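Local atomic coordinates of carboxypeptidase D (Drosophila melanogaster, PDB entry 3MN8), a protein that removes C-terminal arginine or lysine from peptides and proteins as a zinc metallocarboxypeptidase, processing growth factors, peptide hormones and neuropeptides. Residues Val222-Asp228 with Gly275-Ala280; Pro350-Val356 with Met366-Gly372; Ala77-Ser81 with Ala115-Leu119; Leu173-Pro178 with Arg194-Thr198. All blocks are in the same frame, centred on the assembly; numbering follows the deposited sequence.

Interaction 1: residues Val222-Asp228 with Gly275-Ala280; sequences VASYPYD and GITNGA. With GEM ((2-guanidinoethylmercapto)succinic acid), chain G.
Two parallel strands, 222-225 and 276-278, have axes 4.5 Å apart at an angle of 27°. A223 pairs with I276, S224 with T277 and Y225 with N278. The backbone ladder is A223 N to G275 O (2.9 Å), T277 N to A223 O (2.9 Å) and Y225 N to T277 O (3.2 Å). The P226-Y227 peptide is cis, and N278 is the N-cap of helix 279-282. G279 N donates to Y225 O (2.9 Å) and A280 N to Y227 O (3.0 Å). N278 OD1 accepts from H281 N and S240 N. This is the edge of the eight-stranded mixed sheet of the M14 carboxypeptidase domain, with 276-278 outermost. D228, G279 and A280 line part of the pocket for the GEM guanidinium, which probably mimics a substrate's C-terminal arginine side chain. G279 O accepts from GEM N2 (3.0 Å). D228 OD1 lies 2.9 Å from GEM N4 and 3.1 Å from G279 CA, where a side chain would clash. On the A223 and Y225 face, A223 CB meets I276 CG2 at 3.7 Å; V222 CG2 meets T277 CG2 at 3.8 Å. Y225 has chi1 p; N278 CA lies 4.0 Å from its ring centroid (CH-pi).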
loop_
_atom_site.group_PDB
_atom_site.type_symbol
_atom_site.label_atom_id
_atom_site.label_comp_id
_atom_site.label_asym_id
_atom_site.label_seq_id
_atom_site.Cartn_x
_atom_site.Cartn_y
_atom_site.Cartn_z
ATOM N N VAL A 222 -4.037 -4.717 -14.243
ATOM C CA VAL A 222 -4.106 -3.258 -14.347
ATOM C C VAL A 222 -3.782 -2.564 -13.022
ATOM O O VAL A 222 -3.986 -3.122 -11.941
ATOM C CB VAL A 222 -5.523 -2.799 -14.811
ATOM C CG1 VAL A 222 -6.558 -3.075 -13.709
ATOM C CG2 VAL A 222 -5.544 -1.310 -15.235
ATOM N N ALA A 223 -3.294 -1.333 -13.126
ATOM C CA ALA A 223 -2.971 -0.522 -11.971
ATOM C C ALA A 223 -4.048 0.559 -11.786
ATOM O O ALA A 223 -4.166 1.490 -12.604
ATOM C CB ALA A 223 -1.593 0.098 -12.151
ATOM N N SER A 224 -4.827 0.410 -10.710
ATOM C CA SER A 224 -6.000 1.240 -10.437
ATOM C C SER A 224 -5.779 2.141 -9.233
ATOM O O SER A 224 -5.192 1.727 -8.236
ATOM C CB SER A 224 -7.222 0.349 -10.178
ATOM O OG SER A 224 -8.410 1.104 -9.967
ATOM N N TYR A 225 -6.280 3.367 -9.314
ATOM C CA TYR A 225 -6.044 4.372 -8.281
ATOM C C TYR A 225 -7.331 5.117 -8.007
ATOM O O TYR A 225 -8.264 5.049 -8.813
ATOM C CB TYR A 225 -4.974 5.363 -8.754
ATOM C CG TYR A 225 -5.239 5.941 -10.130
ATOM C CD1 TYR A 225 -4.882 5.248 -11.280
ATOM C CD2 TYR A 225 -5.840 7.173 -10.277
ATOM C CE1 TYR A 225 -5.116 5.772 -12.541
ATOM C CE2 TYR A 225 -6.080 7.708 -11.533
ATOM C CZ TYR A 225 -5.715 7.004 -12.661
ATOM O OH TYR A 225 -5.952 7.532 -13.915
ATOM N N PRO A 226 -7.386 5.838 -6.879
ATOM C CA PRO A 226 -8.540 6.641 -6.435
ATOM C C PRO A 226 -8.997 7.720 -7.442
ATOM O O PRO A 226 -8.219 8.165 -8.302
ATOM C CB PRO A 226 -8.028 7.309 -5.148
ATOM C CG PRO A 226 -6.935 6.412 -4.660
ATOM C CD PRO A 226 -6.292 5.835 -5.893
ATOM N N TYR A 227 -10.260 8.130 -7.351
ATOM C CA TYR A 227 -11.228 7.537 -6.449
ATOM C C TYR A 227 -11.947 6.389 -7.152
ATOM O O TYR A 227 -11.935 6.296 -8.391
ATOM C CB TYR A 227 -12.271 8.579 -6.036
ATOM C CG TYR A 227 -11.787 9.684 -5.132
ATOM C CD1 TYR A 227 -11.372 9.417 -3.828
ATOM C CD2 TYR A 227 -11.795 11.006 -5.567
ATOM C CE1 TYR A 227 -10.958 10.430 -2.992
ATOM C CE2 TYR A 227 -11.376 12.023 -4.741
ATOM C CZ TYR A 227 -10.957 11.727 -3.455
ATOM O OH TYR A 227 -10.536 12.735 -2.628
ATOM N N ASP A 228 -12.589 5.534 -6.354
ATOM C CA ASP A 228 -13.336 4.375 -6.851
ATOM C C ASP A 228 -14.811 4.723 -7.016
ATOM O O ASP A 228 -15.581 3.956 -7.592
ATOM C CB ASP A 228 -13.195 3.187 -5.886
ATOM C CG ASP A 228 -11.884 2.408 -6.082
ATOM O OD1 ASP A 228 -11.214 2.614 -7.118
ATOM O OD2 ASP A 228 -11.530 1.578 -5.205
ATOM N N GLY A 275 -2.031 0.562 -19.212
ATOM C CA GLY A 275 -2.189 -0.485 -18.223
ATOM C C GLY A 275 -2.633 0.013 -16.866
ATOM O O GLY A 275 -2.535 -0.705 -15.876
ATOM N N ILE A 276 -3.120 1.246 -16.820
ATOM C CA ILE A 276 -3.648 1.803 -15.585
ATOM C C ILE A 276 -5.049 2.347 -15.818
ATOM O O ILE A 276 -5.454 2.585 -16.963
ATOM C CB ILE A 276 -2.772 2.942 -15.065
ATOM C CG1 ILE A 276 -2.852 4.128 -16.020
ATOM C CG2 ILE A 276 -1.333 2.481 -14.920
ATOM C CD1 ILE A 276 -2.128 5.339 -15.522
ATOM N N THR A 277 -5.784 2.549 -14.726
ATOM C CA THR A 277 -7.131 3.101 -14.802
ATOM C C THR A 277 -7.580 3.707 -13.492
ATOM O O THR A 277 -7.102 3.342 -12.423
ATOM C CB THR A 277 -8.174 2.041 -15.168
ATOM O OG1 THR A 277 -9.439 2.686 -15.373
ATOM C CG2 THR A 277 -8.305 1.007 -14.042
ATOM N N ASN A 278 -8.512 4.640 -13.587
ATOM C CA ASN A 278 -9.142 5.223 -12.423
ATOM C C ASN A 278 -10.201 4.234 -11.965
ATOM O O ASN A 278 -10.950 3.702 -12.794
ATOM C CB ASN A 278 -9.767 6.559 -12.820
ATOM C CG ASN A 278 -10.623 7.150 -11.741
ATOM O OD1 ASN A 278 -11.785 7.466 -11.987
ATOM N ND2 ASN A 278 -10.062 7.330 -10.542
ATOM N N GLY A 279 -10.256 3.959 -10.661
ATOM C CA GLY A 279 -11.249 3.027 -10.142
ATOM C C GLY A 279 -12.642 3.296 -10.703
ATOM O O GLY A 279 -13.226 2.464 -11.423
ATOM N N ALA A 280 -13.163 4.477 -10.379
ATOM C CA ALA A 280 -14.491 4.889 -10.815
ATOM C C ALA A 280 -14.697 4.698 -12.312
ATOM O O ALA A 280 -15.718 4.152 -12.732
ATOM C CB ALA A 280 -14.737 6.345 -10.432
HETATM C C8 GEM G . -12.623 -4.422 -7.659
HETATM S S7 GEM G . -11.421 -3.418 -6.833
HETATM C C6 GEM G . -10.558 -2.738 -8.221
HETATM C C5 GEM G . -11.469 -2.046 -9.232
HETATM N N3 GEM G . -11.974 -0.833 -8.609
HETATM C C1 GEM G . -12.926 -0.032 -9.075
HETATM N N4 GEM G . -13.287 1.048 -8.393
HETATM N N2 GEM G . -13.527 -0.311 -10.227
HETATM C C9 GEM G . -13.609 -4.885 -6.618
HETATM O O14 GEM G . -13.379 -4.602 -5.422
HETATM O O15 GEM G . -14.620 -5.522 -6.980
HETATM C C10 GEM G . -12.005 -5.600 -8.430
HETATM C C11 GEM G . -11.364 -6.707 -7.601
HETATM O O12 GEM G . -10.211 -7.080 -7.929
HETATM O O13 GEM G . -12.005 -7.235 -6.656
#

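Interaction 2: residues Pro350-Val356 with Met366-Gly372; sequences PIADANV and MRTSKRG
M366 starts the second segment in an antiparallel, hydrogen-bonded pair with V356. V356 N donates to M366 O (3.0 Å), and M366 N donates to V356 O (3.2 Å). Their side chains share one face of the sheet. R367 forms the next, non-hydrogen-bonded pair with N355, CA to CA 4.9 Å. Its side chain, though poorly ordered, makes a salt bridge from NE to D353 OD2 (2.7 Å). T368 N donates to A354 O (2.9 Å), and its O accepts from D353 N (3.1 Å). With chi1 p, T368 OG1 donates to I351 O (2.6 Å) and accepts from A354 N (3.0 Å). D353 has a positive phi of 60°, which kinks the chain opposite T368. S369 opens a type I turn to G372, closed by G372 N to S369 O (2.7 Å). S369 OG also accepts from R371 N (3.1 Å), an ST turn, and is hydrogen-bonded to E373. G372 (phi 71°) brings its CA 3.3 Å from I351 O. The hairpin belongs to the transthyretin-like, all-beta domain. Strand 366-367 is an edge strand, 355-358 pairs onward with 381-388, and V343 of strand 339-344 packs against I351, A354, V356 and T368.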
loop_
_atom_site.group_PDB
_atom_site.type_symbol
_atom_site.label_atom_id
_atom_site.label_comp_id
_atom_site.label_asym_id
_atom_site.label_seq_id
_atom_site.Cartn_x
_atom_site.Cartn_y
_atom_site.Cartn_z
ATOM N N PRO A 350 8.767 18.808 18.349
ATOM C CA PRO A 350 7.810 18.399 17.316
ATOM C C PRO A 350 6.370 18.768 17.617
ATOM O O PRO A 350 5.893 18.514 18.722
ATOM C CB PRO A 350 7.954 16.868 17.279
ATOM C CG PRO A 350 8.593 16.500 18.560
ATOM C CD PRO A 350 9.477 17.656 18.929
ATOM N N ILE A 351 5.693 19.355 16.633
ATOM C CA ILE A 351 4.254 19.564 16.717
ATOM C C ILE A 351 3.506 18.432 16.011
ATOM O O ILE A 351 3.659 18.214 14.800
ATOM C CB ILE A 351 3.821 20.901 16.099
ATOM C CG1 ILE A 351 4.712 22.044 16.594
ATOM C CG2 ILE A 351 2.372 21.175 16.434
ATOM C CD1 ILE A 351 4.452 23.371 15.888
ATOM N N ALA A 352 2.692 17.715 16.771
ATOM C CA ALA A 352 1.961 16.580 16.238
ATOM C C ALA A 352 0.647 17.069 15.670
ATOM O O ALA A 352 0.114 18.081 16.118
ATOM C CB ALA A 352 1.726 15.566 17.321
ATOM N N ASP A 353 0.135 16.364 14.671
ATOM C CA ASP A 353 -1.118 16.761 14.025
ATOM C C ASP A 353 -1.106 18.144 13.367
ATOM O O ASP A 353 -2.154 18.731 13.114
ATOM C CB ASP A 353 -2.276 16.670 15.014
ATOM C CG ASP A 353 -3.130 15.441 14.781
ATOM O OD1 ASP A 353 -4.173 15.570 14.111
ATOM O OD2 ASP A 353 -2.758 14.344 15.251
ATOM N N ALA A 354 0.083 18.665 13.094
ATOM C CA ALA A 354 0.189 19.872 12.295
ATOM C C ALA A 354 -0.253 19.565 10.870
ATOM O O ALA A 354 -0.283 18.401 10.457
ATOM C CB ALA A 354 1.613 20.400 12.308
ATOM N N ASN A 355 -0.605 20.609 10.125
ATOM C CA ASN A 355 -0.947 20.453 8.719
ATOM C C ASN A 355 0.097 21.071 7.802
ATOM O O ASN A 355 0.569 22.186 8.032
ATOM C CB ASN A 355 -2.328 21.034 8.422
ATOM C CG ASN A 355 -3.451 20.099 8.826
ATOM O OD1 ASN A 355 -4.315 20.460 9.628
ATOM N ND2 ASN A 355 -3.445 18.887 8.275
ATOM N N VAL A 356 0.457 20.332 6.764
ATOM C CA VAL A 356 1.415 20.802 5.773
ATOM C C VAL A 356 0.745 20.892 4.400
ATOM O O VAL A 356 0.341 19.872 3.825
ATOM C CB VAL A 356 2.662 19.883 5.712
ATOM C CG1 VAL A 356 3.548 20.254 4.527
ATOM C CG2 VAL A 356 3.445 19.948 7.036
ATOM N N MET A 366 -1.054 17.085 4.635
ATOM C CA MET A 366 -0.467 15.978 5.375
ATOM C C MET A 366 -0.557 16.332 6.829
ATOM O O MET A 366 -0.326 17.474 7.193
ATOM C CB MET A 366 0.998 15.786 5.009
ATOM C CG MET A 366 1.234 15.222 3.617
ATOM S SD MET A 366 0.478 13.608 3.386
ATOM C CE MET A 366 -0.924 14.046 2.346
ATOM N N ARG A 367 -0.892 15.352 7.657
ATOM C CA ARG A 367 -0.967 15.555 9.097
ATOM C C ARG A 367 0.301 14.999 9.741
ATOM O O ARG A 367 0.619 13.824 9.570
ATOM C CB ARG A 367 -2.228 14.866 9.633
ATOM C CG ARG A 367 -2.422 14.945 11.115
ATOM C CD ARG A 367 -2.018 13.629 11.740
ATOM N NE ARG A 367 -2.980 13.235 12.750
ATOM C CZ ARG A 367 -3.793 12.182 12.708
ATOM N NH1 ARG A 367 -3.784 11.319 11.698
ATOM N NH2 ARG A 367 -4.618 11.991 13.727
ATOM N N THR A 368 1.053 15.836 10.450
ATOM C CA THR A 368 2.316 15.358 11.014
ATOM C C THR A 368 2.114 14.273 12.060
ATOM O O THR A 368 1.069 14.204 12.728
ATOM C CB THR A 368 3.170 16.471 11.639
ATOM O OG1 THR A 368 2.507 16.996 12.793
ATOM C CG2 THR A 368 3.441 17.585 10.625
ATOM N N SER A 369 3.134 13.429 12.193
ATOM C CA SER A 369 3.156 12.356 13.173
ATOM C C SER A 369 3.395 12.916 14.580
ATOM O O SER A 369 3.591 14.122 14.762
ATOM C CB SER A 369 4.268 11.371 12.821
ATOM O OG SER A 369 5.534 11.905 13.183
ATOM N N LYS A 370 3.376 12.038 15.577
ATOM C CA LYS A 370 3.654 12.447 16.951
ATOM C C LYS A 370 5.007 13.128 17.068
ATOM O O LYS A 370 5.212 13.946 17.954
ATOM C CB LYS A 370 3.567 11.244 17.902
ATOM C CG LYS A 370 2.141 10.719 18.073
ATOM C CD LYS A 370 2.081 9.296 18.625
ATOM C CE LYS A 370 0.625 8.807 18.660
ATOM N NZ LYS A 370 0.432 7.573 19.477
ATOM N N ARG A 371 5.918 12.796 16.162
ATOM C CA ARG A 371 7.242 13.397 16.151
ATOM C C ARG A 371 7.301 14.543 15.141
ATOM O O ARG A 371 8.363 15.032 14.796
ATOM C CB ARG A 371 8.329 12.328 15.895
ATOM C CG ARG A 371 8.089 11.025 16.692
ATOM C CD ARG A 371 9.340 10.232 17.059
ATOM N NE ARG A 371 10.014 9.644 15.918
ATOM C CZ ARG A 371 10.093 8.354 15.613
ATOM N NH1 ARG A 371 10.748 8.029 14.520
ATOM N NH2 ARG A 371 9.539 7.399 16.354
ATOM N N GLY A 372 6.142 14.975 14.678
ATOM C CA GLY A 372 6.059 16.131 13.805
ATOM C C GLY A 372 6.606 15.879 12.419
ATOM O O GLY A 372 6.969 16.802 11.700
#

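Interaction 3: residues Ala77-Ser81 with Ala115-Leu119; sequences ALQIS and AQYLL
This is a buried, wholly apolar helix-on-sheet contact in the M14 catalytic domain. Helix 106-121 lies over strand 74-80, which is next to the edge of the central sheet. The short segments run almost the same way, at 16°, with axes 10.2 Å apart. Nearest CA pairs are L78 with A115 (7.8 Å) and I80 with L119 (7.7 Å). The strand is extended, so alternate residues L78 and I80 point toward the helix. On the helix, A115, L118 and L119 supply the contact, at spacings of three and four residues that keep them on one side. L119 N donates a hydrogen bond to A115 O (3.1 Å). Such layering of helices on a central mixed sheet is the plan of the alpha/beta fold here. L78 (chi1 t, chi2 p) puts CD2 3.9 Å from A115 CB and 4.5 Å from L119 CD1. I80 (chi1 m, chi2 t) puts CD1 4.2 Å from both A115 CA and L118 CD1, while its CG2 lies 4.3 Å from L119 CD2. L118 and L119 share the m, t rotamer. Helix 43-56 adds L53 against L78 and L119, and helix 126-134 adds V132 against I80 and L131 against L118.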
loop_
_atom_site.group_PDB
_atom_site.type_symbol
_atom_site.label_atom_id
_atom_site.label_comp_id
_atom_site.label_asym_id
_atom_site.label_seq_id
_atom_site.Cartn_x
_atom_site.Cartn_y
_atom_site.Cartn_z
ATOM N N ALA A 77 0.979 -9.206 10.061
ATOM C CA ALA A 77 1.794 -8.361 9.191
ATOM C C ALA A 77 3.256 -8.457 9.570
ATOM O O ALA A 77 3.613 -8.221 10.723
ATOM C CB ALA A 77 1.350 -6.919 9.269
ATOM N N LEU A 78 4.101 -8.791 8.599
ATOM C CA LEU A 78 5.530 -8.828 8.844
ATOM C C LEU A 78 6.123 -7.485 8.514
ATOM O O LEU A 78 6.049 -7.043 7.370
ATOM C CB LEU A 78 6.218 -9.897 7.994
ATOM C CG LEU A 78 7.698 -10.158 8.326
ATOM C CD1 LEU A 78 7.836 -10.914 9.649
ATOM C CD2 LEU A 78 8.423 -10.922 7.211
ATOM N N GLN A 79 6.710 -6.848 9.519
ATOM C CA GLN A 79 7.510 -5.642 9.328
ATOM C C GLN A 79 8.975 -5.946 9.046
ATOM O O GLN A 79 9.581 -6.787 9.703
ATOM C CB GLN A 79 7.441 -4.761 10.566
ATOM C CG GLN A 79 8.514 -3.724 10.626
ATOM C CD GLN A 79 8.529 -3.031 11.957
ATOM O OE1 GLN A 79 8.076 -3.585 12.957
ATOM N NE2 GLN A 79 9.055 -1.814 11.986
ATOM N N ILE A 80 9.535 -5.231 8.074
ATOM C CA ILE A 80 10.953 -5.292 7.742
ATOM C C ILE A 80 11.521 -3.884 7.808
ATOM O O ILE A 80 10.988 -2.967 7.180
ATOM C CB ILE A 80 11.154 -5.813 6.322
ATOM C CG1 ILE A 80 10.579 -7.229 6.203
ATOM C CG2 ILE A 80 12.628 -5.755 5.946
ATOM C CD1 ILE A 80 10.410 -7.730 4.792
ATOM N N SER A 81 12.600 -3.704 8.562
ATOM C CA SER A 81 13.174 -2.377 8.741
ATOM C C SER A 81 14.659 -2.457 9.023
ATOM O O SER A 81 15.179 -3.532 9.325
ATOM C CB SER A 81 12.489 -1.684 9.905
ATOM O OG SER A 81 12.598 -2.486 11.062
ATOM N N ALA A 115 8.825 -10.959 1.114
ATOM C CA ALA A 115 9.354 -11.067 2.470
ATOM C C ALA A 115 10.689 -11.795 2.478
ATOM O O ALA A 115 11.713 -11.248 2.892
ATOM C CB ALA A 115 8.353 -11.804 3.366
ATOM N N GLN A 116 10.668 -13.042 2.023
ATOM C CA GLN A 116 11.875 -13.836 1.929
ATOM C C GLN A 116 12.934 -13.135 1.081
ATOM O O GLN A 116 14.086 -13.005 1.502
ATOM C CB GLN A 116 11.540 -15.189 1.327
ATOM C CG GLN A 116 10.588 -16.035 2.171
ATOM C CD GLN A 116 10.081 -17.266 1.409
ATOM O OE1 GLN A 116 10.737 -18.316 1.371
ATOM N NE2 GLN A 116 8.921 -17.127 0.778
ATOM N N TYR A 117 12.528 -12.678 -0.104
ATOM C CA TYR A 117 13.426 -12.012 -1.044
ATOM C C TYR A 117 14.192 -10.851 -0.413
ATOM O O TYR A 117 15.422 -10.804 -0.429
ATOM C CB TYR A 117 12.644 -11.509 -2.256
ATOM C CG TYR A 117 13.516 -10.872 -3.309
ATOM C CD1 TYR A 117 14.182 -11.647 -4.245
ATOM C CD2 TYR A 117 13.681 -9.496 -3.362
ATOM C CE1 TYR A 117 14.991 -11.076 -5.209
ATOM C CE2 TYR A 117 14.488 -8.903 -4.327
ATOM C CZ TYR A 117 15.141 -9.702 -5.248
ATOM O OH TYR A 117 15.947 -9.133 -6.202
ATOM N N LEU A 118 13.459 -9.906 0.146
ATOM C CA LEU A 118 14.071 -8.767 0.801
ATOM C C LEU A 118 15.036 -9.194 1.891
ATOM O O LEU A 118 16.194 -8.794 1.895
ATOM C CB LEU A 118 13.001 -7.848 1.390
ATOM C CG LEU A 118 12.304 -7.001 0.335
ATOM C CD1 LEU A 118 11.198 -6.159 0.950
ATOM C CD2 LEU A 118 13.332 -6.134 -0.392
ATOM N N LEU A 119 14.556 -9.998 2.825
ATOM C CA LEU A 119 15.392 -10.385 3.948
ATOM C C LEU A 119 16.646 -11.113 3.511
ATOM O O LEU A 119 17.751 -10.703 3.863
ATOM C CB LEU A 119 14.605 -11.228 4.945
ATOM C CG LEU A 119 13.730 -10.379 5.861
ATOM C CD1 LEU A 119 12.842 -11.268 6.737
ATOM C CD2 LEU A 119 14.613 -9.446 6.694
#

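Interaction 4: residues Leu173-Pro178 with Arg194-Thr198; sequences LNRDFP and RQPET. With GEM ((2-guanidinoethylmercapto)succinic acid), chain G.
The loop 173-178 packs against the start of helix 196-205, with CA atoms of F177 and T198 6.4 Å apart. Q195 is the helix N-cap. D176 (chi1 t) is the main acceptor. Its OD2 takes hydrogen bonds from Q195 N (2.7 Å) and T198 OG1 (2.7 Å). Its OD1 accepts from a water at 2.5 Å, and that water accepts from Q195 NE2 at 3.0 Å. N167 donates to Q195 OE1 and E197 OE2. D176 N is satisfied within the loop by L173 O (3.1 Å). Van der Waals contacts lie beside this network. T198 CG2 sits 3.4 Å from the centroid of the F177 ring, over its face, a CH-pi contact. L173 (m, t) places CD2 3.4 Å from Q195 CB and CD1 3.8 Å from E197 CB. Separately, P178 CG packs over a face of the R194 guanidinium, 2.9 Å from R194 NH2. N174 ND2 donates to GEM O14 (2.6 Å). R175 NH2 donates to GEM O14 (2.8 Å) and R175 NH1 to GEM O15 (3.3 Å). The Asn-Arg pair thus holds a ligand carboxylate, consistent with recognition of a substrate's C-terminal carboxylate in M14 carboxypeptidases, while D176 ties the same loop to the helix.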
loop_
_atom_site.group_PDB
_atom_site.type_symbol
_atom_site.label_atom_id
_atom_site.label_comp_id
_atom_site.label_asym_id
_atom_site.label_seq_id
_atom_site.Cartn_x
_atom_site.Cartn_y
_atom_site.Cartn_z
ATOM N N LEU A 173 -15.395 -7.497 1.705
ATOM C CA LEU A 173 -14.596 -6.604 2.523
ATOM C C LEU A 173 -14.231 -5.322 1.771
ATOM O O LEU A 173 -13.979 -4.287 2.388
ATOM C CB LEU A 173 -13.354 -7.330 3.040
ATOM C CG LEU A 173 -13.645 -8.489 3.999
ATOM C CD1 LEU A 173 -12.372 -9.255 4.341
ATOM C CD2 LEU A 173 -14.352 -7.989 5.264
ATOM N N ASN A 174 -14.224 -5.379 0.443
ATOM C CA ASN A 174 -13.910 -4.192 -0.334
ATOM C C ASN A 174 -15.157 -3.375 -0.550
ATOM O O ASN A 174 -15.196 -2.520 -1.436
ATOM C CB ASN A 174 -13.274 -4.537 -1.674
ATOM C CG ASN A 174 -12.332 -3.452 -2.174
ATOM O OD1 ASN A 174 -11.871 -2.596 -1.407
ATOM N ND2 ASN A 174 -12.026 -3.495 -3.466
ATOM N N ARG A 175 -16.190 -3.659 0.239
ATOM C CA ARG A 175 -17.335 -2.751 0.355
ATOM C C ARG A 175 -17.588 -2.351 1.804
ATOM O O ARG A 175 -18.523 -1.615 2.097
ATOM C CB ARG A 175 -18.610 -3.360 -0.215
ATOM C CG ARG A 175 -18.462 -3.854 -1.619
ATOM C CD ARG A 175 -17.883 -2.802 -2.558
ATOM N NE ARG A 175 -18.017 -3.276 -3.922
ATOM C CZ ARG A 175 -17.052 -3.750 -4.703
ATOM N NH1 ARG A 175 -17.375 -4.164 -5.915
ATOM N NH2 ARG A 175 -15.790 -3.793 -4.313
ATOM N N ASP A 176 -16.740 -2.826 2.708
ATOM C CA ASP A 176 -17.056 -2.758 4.132
ATOM C C ASP A 176 -16.361 -1.631 4.897
ATOM O O ASP A 176 -16.601 -1.448 6.091
ATOM C CB ASP A 176 -16.755 -4.103 4.789
ATOM C CG ASP A 176 -17.463 -4.272 6.108
ATOM O OD1 ASP A 176 -18.608 -3.796 6.220
ATOM O OD2 ASP A 176 -16.878 -4.885 7.025
ATOM N N PHE A 177 -15.501 -0.878 4.216
ATOM C CA PHE A 177 -14.765 0.212 4.855
ATOM C C PHE A 177 -15.617 1.472 4.836
ATOM O O PHE A 177 -16.493 1.610 3.991
ATOM C CB PHE A 177 -13.412 0.440 4.158
ATOM C CG PHE A 177 -12.373 -0.628 4.469
ATOM C CD1 PHE A 177 -12.427 -1.885 3.852
ATOM C CD2 PHE A 177 -11.356 -0.383 5.376
ATOM C CE1 PHE A 177 -11.485 -2.866 4.137
ATOM C CE2 PHE A 177 -10.414 -1.361 5.667
ATOM C CZ PHE A 177 -10.477 -2.602 5.047
ATOM N N PRO A 178 -15.383 2.382 5.791
ATOM C CA PRO A 178 -16.063 3.677 5.808
ATOM C C PRO A 178 -15.868 4.440 4.484
ATOM O O PRO A 178 -14.769 4.471 3.908
ATOM C CB PRO A 178 -15.372 4.415 6.960
ATOM C CG PRO A 178 -14.827 3.334 7.849
ATOM C CD PRO A 178 -14.470 2.207 6.937
ATOM N N ARG A 194 -18.080 -3.404 11.767
ATOM C CA ARG A 194 -17.977 -3.976 10.435
ATOM C C ARG A 194 -17.533 -5.417 10.596
ATOM O O ARG A 194 -17.705 -6.020 11.662
ATOM C CB ARG A 194 -16.916 -3.239 9.631
ATOM C CG ARG A 194 -16.773 -1.808 10.002
ATOM C CD ARG A 194 -17.245 -0.932 8.874
ATOM N NE ARG A 194 -17.093 0.489 9.177
ATOM C CZ ARG A 194 -17.688 1.447 8.479
ATOM N NH1 ARG A 194 -18.458 1.120 7.449
ATOM N NH2 ARG A 194 -17.521 2.721 8.809
ATOM N N GLN A 195 -16.935 -5.964 9.542
ATOM C CA GLN A 195 -16.306 -7.266 9.637
ATOM C C GLN A 195 -14.999 -7.149 10.421
ATOM O O GLN A 195 -14.262 -6.166 10.297
ATOM C CB GLN A 195 -16.060 -7.869 8.258
ATOM C CG GLN A 195 -17.319 -8.001 7.419
ATOM C CD GLN A 195 -18.405 -8.843 8.078
ATOM O OE1 GLN A 195 -18.178 -9.992 8.458
ATOM N NE2 GLN A 195 -19.602 -8.279 8.189
ATOM N N PRO A 196 -14.720 -8.168 11.246
ATOM C CA PRO A 196 -13.531 -8.248 12.093
ATOM C C PRO A 196 -12.342 -7.781 11.284
ATOM O O PRO A 196 -11.531 -6.985 11.734
ATOM C CB PRO A 196 -13.389 -9.752 12.343
ATOM C CG PRO A 196 -14.746 -10.285 12.230
ATOM C CD PRO A 196 -15.469 -9.434 11.224
ATOM N N GLU A 197 -12.262 -8.288 10.064
ATOM C CA GLU A 197 -11.088 -8.104 9.237
ATOM C C GLU A 197 -10.964 -6.644 8.861
ATOM O O GLU A 197 -9.880 -6.080 8.881
ATOM C CB GLU A 197 -11.182 -8.990 7.986
ATOM C CG GLU A 197 -11.158 -10.505 8.264
ATOM C CD GLU A 197 -12.543 -11.088 8.525
ATOM O OE1 GLU A 197 -12.629 -12.319 8.782
ATOM O OE2 GLU A 197 -13.533 -10.316 8.459
ATOM N N THR A 198 -12.096 -6.041 8.527
ATOM C CA THR A 198 -12.143 -4.634 8.179
ATOM C C THR A 198 -11.695 -3.820 9.387
ATOM O O THR A 198 -10.740 -3.044 9.313
ATOM C CB THR A 198 -13.572 -4.216 7.802
ATOM O OG1 THR A 198 -14.168 -5.196 6.930
ATOM C CG2 THR A 198 -13.571 -2.837 7.150
HETATM C C8 GEM G . -12.623 -4.422 -7.659
HETATM S S7 GEM G . -11.421 -3.418 -6.833
HETATM C C6 GEM G . -10.558 -2.738 -8.221
HETATM C C5 GEM G . -11.469 -2.046 -9.232
HETATM N N3 GEM G . -11.974 -0.833 -8.609
HETATM C C1 GEM G . -12.926 -0.032 -9.075
HETATM N N4 GEM G . -13.287 1.048 -8.393
HETATM N N2 GEM G . -13.527 -0.311 -10.227
HETATM C C9 GEM G . -13.609 -4.885 -6.618
HETATM O O14 GEM G . -13.379 -4.602 -5.422
HETATM O O15 GEM G . -14.620 -5.522 -6.980
HETATM C C10 GEM G . -12.005 -5.600 -8.430
HETATM C C11 GEM G . -11.364 -6.707 -7.601
HETATM O O12 GEM G . -10.211 -7.080 -7.929
HETATM O O13 GEM G . -12.005 -7.235 -6.656
HETATM O O HOH W 1 -20.120 -5.455 7.353
#

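In the fold
These residues belong to the first of three carboxypeptidase-like domains: interactions 1, 3 and 4 lie in its catalytic part, interaction 2 in the transthyretin-like domain that follows, 28 to 29 Å from the others between centres. Interactions 1 and 4 share GEM; their centres are 20 Å apart, nearest atoms about 5 Å. Interaction 1 holds its guanidinium and interaction 4 one carboxylate. The zinc, bound by H101, E104 and H217, lies about 10 Å from the D228 side chain and about 9 Å from that of L173. The side chain of V222 is about 4 Å from that of E305, the predicted proton donor/acceptor. Interaction 3 reaches the same sheet as interaction 1, its centre 27 Å away.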